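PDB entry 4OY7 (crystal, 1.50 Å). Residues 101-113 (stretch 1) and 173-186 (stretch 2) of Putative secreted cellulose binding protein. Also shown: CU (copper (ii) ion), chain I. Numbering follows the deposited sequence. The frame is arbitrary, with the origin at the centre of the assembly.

Stretch 1 (101-113) PVEYSNWAAHPGD
Stretch 2 173-186: FMQWVRSDSQENFF

Stretch 1 runs as a strand from Pro-101 to Ser-105, loops through Asn-106 to Pro-111, and re-enters extended structure at Gly-112 and Asp-113. Stretch 2 is a strand from Phe-173 to Val-177 and Arg-178, a turn, and a returning strand from Asn-184; Trp-176 N bonds to Phe-185 O (3.0 Å) and Phe-185 N to Trp-176 O (3.1 Å). Strands 101-105 and 173-178 cross at 53°, 10.8 Å apart at closest approach, so side chains fill the gap.

The backbones join where Gly-112 and Asp-113 run antiparallel to Arg-178 and Val-177. Asp-113 N donates to Val-177 O (3.0 Å) and Val-177 N to Asp-113 O (2.8 Å); Ser-179 N extends the ladder to Pro-111 O (3.0 Å). Gly-112 (phi/psi 151/-170) faces Arg-178 with CA atoms 4.2 Å apart; a CB there would collide with Val-177 O and Arg-178 CA.

In the buried gap, apolar groups pack without needing polar partners: Val-102 (t) CG1 meets Met-174 (m, t, t) CE at 4.1 Å. The flexible thioether places Met-174 SD at the ring edge of Tyr-104 (t, chi2 -74°), 3.8 Å from Tyr-104 CD2. The flat Tyr-104 ring also turns its edge toward the face of Trp-176 (t, chi2 13°), with Tyr-104 CE1 to Trp-176 CE3 3.6 Å. The indole edge points at the loop backbone, Trp-176 CH2 lying 3.5 Å from Ala-108 O, while water 1 links Trp-176 NE1 to His-110 O.

His-110 (m, chi2 -70°) binds copper through NE2 at 2.4 Å. The guanidinium of Arg-178 (m, t, p, chi4 180°) stacks on the imidazole, centres 3.7 Å apart and planes at 18°. Stacking leaves the guanidinium edge free for salt bridges: Arg-178 NE to Asp-180 OD1 and Arg-178 NH1 to Glu-183 OE1, both 2.8 Å. Water 2 accepts from His-110 ND1 (2.8 Å) and donates to Asp-180 OD2 (2.9 Å), tying the ring to the turn.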

ATOM      1  N   PRO A 101     -15.193  -2.438   1.913  1.00 10.73           N
ATOM      2  CA  PRO A 101     -15.034  -1.657   0.683  1.00 10.88           C
ATOM      3  C   PRO A 101     -13.592  -1.177   0.547  1.00 10.25           C
ATOM      4  O   PRO A 101     -13.131  -0.395   1.378  1.00 11.05           O
ATOM      5  CB  PRO A 101     -15.963  -0.465   0.897  1.00 11.56           C
ATOM      6  CG  PRO A 101     -16.069  -0.311   2.379  1.00 11.65           C
ATOM      7  CD  PRO A 101     -15.881  -1.684   2.976  1.00 11.28           C
ATOM      8  N   VAL A 102     -12.926  -1.568  -0.523  1.00  9.71           N
ATOM      9  CA  VAL A 102     -11.524  -1.192  -0.775  1.00  9.24           C
ATOM     10  C   VAL A 102     -11.502   0.031  -1.695  1.00  9.55           C
ATOM     11  O   VAL A 102     -12.351   0.135  -2.573  1.00  9.94           O
ATOM     12  CB  VAL A 102     -10.737  -2.361  -1.417  1.00  8.85           C
ATOM     13  CG1 VAL A 102      -9.338  -1.921  -1.881  1.00  8.40           C
ATOM     14  CG2 VAL A 102     -10.647  -3.548  -0.458  1.00  8.82           C
ATOM     15  N   GLU A 103     -10.579   0.969  -1.426  1.00  9.34           N
ATOM     16  CA  GLU A 103     -10.397   2.193  -2.216  1.00  9.78           C
ATOM     17  C   GLU A 103      -8.948   2.300  -2.595  1.00  9.03           C
ATOM     18  O   GLU A 103      -8.096   2.063  -1.742  1.00  8.74           O
ATOM     19  CB  GLU A 103     -10.820   3.433  -1.406  1.00 10.87           C
ATOM     20  CG  GLU A 103     -12.306   3.380  -1.108  1.00 12.07           C
ATOM     21  CD  GLU A 103     -12.960   4.695  -0.674  1.00 13.51           C
ATOM     22  OE1 GLU A 103     -12.351   5.773  -0.709  1.00 14.43           O
ATOM     23  OE2 GLU A 103     -14.127   4.648  -0.280  1.00 15.34           O
ATOM     24  N   TYR A 104      -8.668   2.532  -3.876  1.00  8.61           N
ATOM     25  CA  TYR A 104      -7.304   2.683  -4.351  1.00  7.89           C
ATOM     26  C   TYR A 104      -7.215   3.965  -5.158  1.00  8.07           C
ATOM     27  O   TYR A 104      -8.085   4.223  -5.994  1.00  8.20           O
ATOM     28  CB  TYR A 104      -6.904   1.473  -5.190  1.00  7.59           C
ATOM     29  CG  TYR A 104      -5.420   1.312  -5.448  1.00  7.08           C
ATOM     30  CD1 TYR A 104      -4.767   2.150  -6.350  1.00  7.28           C
ATOM     31  CD2 TYR A 104      -4.681   0.300  -4.847  1.00  6.73           C
ATOM     32  CE1 TYR A 104      -3.421   2.020  -6.603  1.00  7.05           C
ATOM     33  CE2 TYR A 104      -3.348   0.141  -5.121  1.00  6.50           C
ATOM     34  CZ  TYR A 104      -2.714   1.016  -5.988  1.00  6.65           C
ATOM     35  OH  TYR A 104      -1.376   0.870  -6.257  1.00  6.67           O
ATOM     36  N   SER A 105      -6.229   4.815  -4.859  1.00  7.87           N
ATOM     37  CA  SER A 105      -6.134   6.120  -5.499  1.00  8.46           C
ATOM     38  C   SER A 105      -6.108   6.034  -7.011  1.00  8.73           C
ATOM     39  O   SER A 105      -5.415   5.223  -7.559  1.00  8.41           O
ATOM     40  CB  SER A 105      -4.871   6.850  -5.030  1.00  8.20           C
ATOM     41  OG  SER A 105      -4.643   8.034  -5.774  1.00  8.85           O
ATOM     42  N   ASN A 106      -6.860   6.922  -7.674  1.00  9.60           N
ATOM     43  CA  ASN A 106      -6.737   7.089  -9.131  1.00 10.18           C
ATOM     44  C   ASN A 106      -6.066   8.420  -9.468  1.00 10.95           C
ATOM     45  O   ASN A 106      -6.531   9.150 -10.342  1.00 11.74           O
ATOM     46  CB  ASN A 106      -8.096   6.984  -9.837  1.00 10.77           C
ATOM     47  CG  ASN A 106      -9.049   8.079  -9.443  1.00 11.48           C
ATOM     48  OD1 ASN A 106      -8.751   8.872  -8.555  1.00 11.60           O
ATOM     49  ND2 ASN A 106     -10.212   8.111 -10.073  1.00 12.17           N
ATOM     50  N   TRP A 107      -4.980   8.746  -8.760  1.00 11.03           N
ATOM     51  CA  TRP A 107      -4.329  10.037  -8.985  1.00 12.04           C
ATOM     52  C   TRP A 107      -3.983  10.223 -10.471  1.00 12.37           C
ATOM     53  O   TRP A 107      -4.173  11.308 -11.015  1.00 13.00           O
ATOM     54  CB  TRP A 107      -3.095  10.217  -8.075  1.00 11.98           C
ATOM     55  CG  TRP A 107      -2.590  11.643  -8.073  1.00 13.19           C
ATOM     56  CD1 TRP A 107      -1.432  12.106  -8.645  1.00 13.58           C
ATOM     57  CD2 TRP A 107      -3.248  12.798  -7.523  1.00 14.46           C
ATOM     58  NE1 TRP A 107      -1.319  13.465  -8.451  1.00 14.48           N
ATOM     59  CE2 TRP A 107      -2.431  13.919  -7.792  1.00 15.02           C
ATOM     60  CE3 TRP A 107      -4.460  12.997  -6.832  1.00 15.12           C
ATOM     61  CZ2 TRP A 107      -2.780  15.223  -7.391  1.00 16.35           C
ATOM     62  CZ3 TRP A 107      -4.809  14.292  -6.452  1.00 16.18           C
ATOM     63  CH2 TRP A 107      -3.964  15.387  -6.721  1.00 16.62           C
ATOM     64  N   ALA A 108      -3.457   9.179 -11.114  1.00 11.90           N
ATOM     65  CA  ALA A 108      -3.548   9.062 -12.577  1.00 12.36           C
ATOM     66  C   ALA A 108      -4.079   7.684 -12.871  1.00 12.05           C
ATOM     67  O   ALA A 108      -3.640   6.723 -12.281  1.00 11.17           O
ATOM     68  CB  ALA A 108      -2.216   9.317 -13.273  1.00 12.53           C
ATOM     69  N   ALA A 109      -5.070   7.604 -13.744  1.00 12.33           N
ATOM     70  CA  ALA A 109      -5.781   6.361 -13.981  1.00 12.30           C
ATOM     71  C   ALA A 109      -5.128   5.570 -15.114  1.00 12.29           C
ATOM     72  O   ALA A 109      -4.589   6.139 -16.071  1.00 13.05           O
ATOM     73  CB  ALA A 109      -7.228   6.653 -14.340  1.00 12.98           C
ATOM     74  N   HIS A 110      -5.267   4.255 -15.029  1.00 11.94           N
ATOM     75  CA  HIS A 110      -4.696   3.344 -16.001  1.00 11.82           C
ATOM     76  C   HIS A 110      -5.526   2.064 -16.037  1.00 11.43           C
ATOM     77  O   HIS A 110      -6.025   1.627 -15.000  1.00 11.24           O
ATOM     78  CB  HIS A 110      -3.261   2.953 -15.614  1.00 11.36           C
ATOM     79  CG  HIS A 110      -2.335   4.107 -15.390  1.00 11.88           C
ATOM     80  ND1 HIS A 110      -1.880   4.915 -16.413  1.00 12.70           N
ATOM     81  CD2 HIS A 110      -1.767   4.580 -14.257  1.00 11.84           C
ATOM     82  CE1 HIS A 110      -1.072   5.833 -15.923  1.00 12.71           C
ATOM     83  NE2 HIS A 110      -1.013   5.675 -14.614  1.00 12.71           N
ATOM     84  N   PRO A 111      -5.605   1.414 -17.212  1.00 11.30           N
ATOM     85  CA  PRO A 111      -6.198   0.085 -17.270  1.00 11.19           C
ATOM     86  C   PRO A 111      -5.262  -1.014 -16.679  1.00 10.45           C
ATOM     87  O   PRO A 111      -4.049  -0.882 -16.710  1.00 10.38           O
ATOM     88  CB  PRO A 111      -6.388  -0.128 -18.767  1.00 11.84           C
ATOM     89  CG  PRO A 111      -5.243   0.608 -19.382  1.00 11.86           C
ATOM     90  CD  PRO A 111      -5.038   1.825 -18.508  1.00 11.79           C
ATOM     91  N   GLY A 112      -5.837  -2.070 -16.102  1.00 10.23           N
ATOM     92  CA  GLY A 112      -5.044  -3.159 -15.524  1.00  9.80           C
ATOM     93  C   GLY A 112      -5.716  -3.870 -14.364  1.00  9.64           C
ATOM     94  O   GLY A 112      -6.930  -3.680 -14.111  1.00 10.10           O
ATOM     95  N   ASP A 113      -4.920  -4.712 -13.700  1.00  9.08           N
ATOM     96  CA  ASP A 113      -5.338  -5.573 -12.584  1.00  8.97           C
ATOM     97  C   ASP A 113      -4.740  -5.085 -11.290  1.00  8.23           C
ATOM     98  O   ASP A 113      -3.556  -4.671 -11.235  1.00  7.83           O
ATOM     99  CB  ASP A 113      -4.814  -7.010 -12.742  1.00  9.13           C
ATOM    100  CG  ASP A 113      -5.443  -7.776 -13.848  1.00 10.15           C
ATOM    101  OD1 ASP A 113      -6.465  -7.354 -14.382  1.00 10.69           O
ATOM    102  OD2 ASP A 113      -4.880  -8.852 -14.165  1.00 10.89           O
ATOM    103  N   PHE A 173      -0.694  -6.316   0.746  1.00  5.36           N
ATOM    104  CA  PHE A 173       0.170  -5.818  -0.330  1.00  5.24           C
ATOM    105  C   PHE A 173      -0.593  -5.889  -1.634  1.00  5.31           C
ATOM    106  O   PHE A 173      -1.265  -6.906  -1.916  1.00  5.70           O
ATOM    107  CB  PHE A 173       1.423  -6.687  -0.475  1.00  5.11           C
ATOM    108  CG  PHE A 173       2.148  -6.470  -1.758  1.00  5.04           C
ATOM    109  CD1 PHE A 173       2.836  -5.274  -2.000  1.00  4.96           C
ATOM    110  CD2 PHE A 173       2.149  -7.444  -2.738  1.00  5.18           C
ATOM    111  CE1 PHE A 173       3.505  -5.083  -3.192  1.00  4.95           C
ATOM    112  CE2 PHE A 173       2.806  -7.235  -3.945  1.00  5.08           C
ATOM    113  CZ  PHE A 173       3.447  -6.036  -4.182  1.00  5.00           C
ATOM    114  N   MET A 174      -0.546  -4.802  -2.406  1.00  5.42           N
ATOM    115  CA  MET A 174      -1.180  -4.776  -3.720  1.00  5.72           C
ATOM    116  C   MET A 174      -0.194  -4.375  -4.780  1.00  5.72           C
ATOM    117  O   MET A 174       0.659  -3.481  -4.555  1.00  5.74           O
ATOM    118  CB  MET A 174      -2.372  -3.833  -3.765  1.00  6.10           C
ATOM    119  CG  MET A 174      -3.304  -3.952  -2.590  1.00  6.35           C
ATOM    120  SD  MET A 174      -4.802  -2.977  -2.859  1.00  7.13           S
ATOM    121  CE  MET A 174      -5.431  -2.973  -1.192  1.00  7.21           C
ATOM    122  N   GLN A 175      -0.281  -5.063  -5.902  1.00  5.65           N
ATOM    123  CA  GLN A 175       0.493  -4.723  -7.094  1.00  5.76           C
ATOM    124  C   GLN A 175      -0.501  -4.365  -8.180  1.00  5.92           C
ATOM    125  O   GLN A 175      -1.389  -5.148  -8.541  1.00  6.38           O
ATOM    126  CB  GLN A 175       1.418  -5.856  -7.527  1.00  5.69           C
ATOM    127  CG  GLN A 175       2.466  -5.417  -8.528  1.00  5.86           C
ATOM    128  CD  GLN A 175       3.476  -6.510  -8.831  1.00  5.92           C
ATOM    129  OE1 GLN A 175       3.656  -7.440  -8.034  1.00  6.05           O
ATOM    130  NE2 GLN A 175       4.169  -6.391  -9.972  1.00  6.20           N
ATOM    131  N   TRP A 176      -0.392  -3.124  -8.651  1.00  6.06           N
ATOM    132  CA  TRP A 176      -1.228  -2.615  -9.701  1.00  6.25           C
ATOM    133  C   TRP A 176      -0.475  -2.825 -10.997  1.00  6.38           C
ATOM    134  O   TRP A 176       0.546  -2.168 -11.240  1.00  6.50           O
ATOM    135  CB  TRP A 176      -1.500  -1.122  -9.493  1.00  6.45           C
ATOM    136  CG  TRP A 176      -2.466  -0.507 -10.450  1.00  6.97           C
ATOM    137  CD1 TRP A 176      -3.314  -1.149 -11.327  1.00  7.27           C
ATOM    138  CD2 TRP A 176      -2.726   0.897 -10.600  1.00  7.34           C
ATOM    139  NE1 TRP A 176      -4.058  -0.223 -12.015  1.00  7.87           N
ATOM    140  CE2 TRP A 176      -3.719   1.033 -11.589  1.00  7.81           C
ATOM    141  CE3 TRP A 176      -2.206   2.059  -9.988  1.00  7.35           C
ATOM    142  CZ2 TRP A 176      -4.204   2.275 -11.982  1.00  8.35           C
ATOM    143  CZ3 TRP A 176      -2.669   3.260 -10.383  1.00  7.91           C
ATOM    144  CH2 TRP A 176      -3.679   3.373 -11.357  1.00  8.28           C
ATOM    145  N   VAL A 177      -0.981  -3.738 -11.809  1.00  6.40           N
ATOM    146  CA  VAL A 177      -0.316  -4.173 -13.027  1.00  6.65           C
ATOM    147  C   VAL A 177      -1.038  -3.588 -14.221  1.00  7.27           C
ATOM    148  O   VAL A 177      -2.148  -4.006 -14.586  1.00  7.57           O
ATOM    149  CB  VAL A 177      -0.262  -5.713 -13.078  1.00  6.54           C
ATOM    150  CG1 VAL A 177       0.465  -6.187 -14.337  1.00  6.82           C
ATOM    151  CG2 VAL A 177       0.382  -6.202 -11.791  1.00  6.25           C
ATOM    152  N   ARG A 178      -0.437  -2.555 -14.805  1.00  7.61           N
ATOM    153  CA  ARG A 178      -1.015  -1.929 -15.979  1.00  8.34           C
ATOM    154  C   ARG A 178      -1.060  -2.913 -17.127  1.00  8.80           C
ATOM    155  O   ARG A 178      -0.166  -3.735 -17.288  1.00  8.82           O
ATOM    156  CB  ARG A 178      -0.214  -0.675 -16.391  1.00  8.59           C
ATOM    157  CG  ARG A 178      -0.416   0.500 -15.440  1.00  8.56           C
ATOM    158  CD  ARG A 178       0.419   1.718 -15.843  1.00  9.00           C
ATOM    159  NE  ARG A 178       0.018   2.247 -17.149  1.00  9.68           N
ATOM    160  CZ  ARG A 178       0.586   3.310 -17.728  1.00 10.18           C
ATOM    161  NH1 ARG A 178       1.576   3.970 -17.141  1.00 10.11           N
ATOM    162  NH2 ARG A 178       0.191   3.691 -18.935  1.00 10.84           N
ATOM    163  N   SER A 179      -2.130  -2.845 -17.891  1.00  9.30           N
ATOM    164  CA  SER A 179      -2.250  -3.659 -19.105  1.00  9.86           C
ATOM    165  C   SER A 179      -1.665  -2.967 -20.328  1.00 10.68           C
ATOM    166  O   SER A 179      -1.538  -3.600 -21.377  1.00 11.09           O
ATOM    167  CB  SER A 179      -3.700  -4.045 -19.353  1.00 10.33           C
ATOM    168  OG  SER A 179      -4.477  -2.881 -19.464  1.00 10.52           O
ATOM    169  N   ASP A 180      -1.289  -1.693 -20.198  1.00 10.86           N
ATOM    170  CA  ASP A 180      -0.823  -0.887 -21.331  1.00 11.73           C
ATOM    171  C   ASP A 180       0.574  -0.335 -21.144  1.00 11.50           C
ATOM    172  O   ASP A 180       0.956   0.601 -21.818  1.00 12.25           O
ATOM    173  CB  ASP A 180      -1.787   0.278 -21.524  1.00 12.56           C
ATOM    174  CG  ASP A 180      -1.757   1.273 -20.358  1.00 12.52           C
ATOM    175  OD1 ASP A 180      -1.384   0.904 -19.218  1.00 11.93           O
ATOM    176  OD2 ASP A 180      -2.147   2.444 -20.581  1.00 13.70           O
ATOM    177  N   SER A 181       1.337  -0.919 -20.232  1.00 10.68           N
ATOM    178  CA  SER A 181       2.628  -0.370 -19.832  1.00 10.22           C
ATOM    179  C   SER A 181       3.313  -1.378 -18.955  1.00  9.64           C
ATOM    180  O   SER A 181       2.648  -2.223 -18.332  1.00  9.29           O
ATOM    181  CB  SER A 181       2.449   0.907 -19.010  1.00 10.07           C
ATOM    182  OG  SER A 181       3.701   1.455 -18.656  1.00 10.01           O
ATOM    183  N   GLN A 182       4.641  -1.301 -18.925  1.00  9.63           N
ATOM    184  CA  GLN A 182       5.454  -2.088 -17.987  1.00  9.10           C
ATOM    185  C   GLN A 182       5.446  -1.471 -16.580  1.00  8.52           C
ATOM    186  O   GLN A 182       5.839  -2.114 -15.625  1.00  7.91           O
ATOM    187  CB  GLN A 182       6.880  -2.237 -18.515  1.00  9.50           C
ATOM    188  CG  GLN A 182       6.949  -3.031 -19.806  1.00 10.04           C
ATOM    189  CD  GLN A 182       6.614  -4.497 -19.596  1.00 10.04           C
ATOM    190  OE1 GLN A 182       7.368  -5.232 -18.972  1.00 10.04           O
ATOM    191  NE2 GLN A 182       5.476  -4.916 -20.076  1.00 10.35           N
ATOM    192  N   GLU A 183       4.978  -0.231 -16.459  1.00  8.46           N
ATOM    193  CA  GLU A 183       4.910   0.433 -15.159  1.00  8.23           C
ATOM    194  C   GLU A 183       3.873  -0.234 -14.267  1.00  7.66           C
ATOM    195  O   GLU A 183       2.741  -0.498 -14.704  1.00  7.69           O
ATOM    196  CB  GLU A 183       4.589   1.906 -15.327  1.00  8.95           C
ATOM    197  CG  GLU A 183       4.594   2.708 -14.032  1.00  9.07           C
ATOM    198  CD  GLU A 183       4.154   4.137 -14.280  1.00 10.10           C
ATOM    199  OE1 GLU A 183       2.999   4.300 -14.697  1.00 10.68           O
ATOM    200  OE2 GLU A 183       4.965   5.071 -14.106  1.00 11.07           O
ATOM    201  N   ASN A 184       4.282  -0.546 -13.034  1.00  6.99           N
ATOM    202  CA  ASN A 184       3.401  -1.090 -12.015  1.00  6.59           C
ATOM    203  C   ASN A 184       3.548  -0.252 -10.724  1.00  6.41           C
ATOM    204  O   ASN A 184       4.608   0.333 -10.477  1.00  6.63           O
ATOM    205  CB  ASN A 184       3.828  -2.532 -11.662  1.00  6.29           C
ATOM    206  CG  ASN A 184       3.603  -3.579 -12.754  1.00  6.50           C
ATOM    207  OD1 ASN A 184       3.940  -4.749 -12.490  1.00  6.35           O
ATOM    208  ND2 ASN A 184       3.029  -3.231 -13.921  1.00  6.70           N
ATOM    209  N   PHE A 185       2.536  -0.306  -9.864  1.00  6.20           N
ATOM    210  CA  PHE A 185       2.520   0.369  -8.552  1.00  6.08           C
ATOM    211  C   PHE A 185       2.499  -0.648  -7.410  1.00  5.63           C
ATOM    212  O   PHE A 185       1.990  -1.753  -7.554  1.00  5.00           O
ATOM    213  CB  PHE A 185       1.334   1.332  -8.499  1.00  6.53           C
ATOM    214  CG  PHE A 185       1.472   2.449  -9.484  1.00  7.24           C
ATOM    215  CD1 PHE A 185       1.165   2.280 -10.820  1.00  7.66           C
ATOM    216  CD2 PHE A 185       2.068   3.621  -9.079  1.00  7.75           C
ATOM    217  CE1 PHE A 185       1.377   3.313 -11.720  1.00  8.26           C
ATOM    218  CE2 PHE A 185       2.287   4.650  -9.961  1.00  8.34           C
ATOM    219  CZ  PHE A 185       1.956   4.484 -11.276  1.00  8.49           C
ATOM    220  N   PHE A 186       3.052  -0.249  -6.273  1.00  5.59           N
ATOM    221  CA  PHE A 186       3.288  -1.153  -5.171  1.00  5.59           C
ATOM    222  C   PHE A 186       2.743  -0.536  -3.896  1.00  5.78           C
ATOM    223  O   PHE A 186       3.090   0.593  -3.553  1.00  6.15           O
ATOM    224  CB  PHE A 186       4.796  -1.422  -5.040  1.00  5.63           C
ATOM    225  CG  PHE A 186       5.346  -2.238  -6.186  1.00  5.70           C
ATOM    226  CD1 PHE A 186       5.632  -1.644  -7.399  1.00  5.92           C
ATOM    227  CD2 PHE A 186       5.522  -3.629  -6.066  1.00  5.78           C
ATOM    228  CE1 PHE A 186       6.054  -2.393  -8.489  1.00  5.97           C
ATOM    229  CE2 PHE A 186       5.955  -4.377  -7.164  1.00  5.82           C
ATOM    230  CZ  PHE A 186       6.215  -3.753  -8.370  1.00  6.01           C
TER
HETATM  231 CU    CU I 301       0.411   6.883 -13.136  0.50 25.71          CU
HETATM  232  O   HOH W   1      -6.911  -0.671 -13.367  1.00 11.56           O
HETATM  233  O   HOH W   2      -2.996   4.633 -18.927  1.00 13.49           O
HETATM  234  O   HOH W   3       1.707   6.556 -14.322  0.50  7.45           O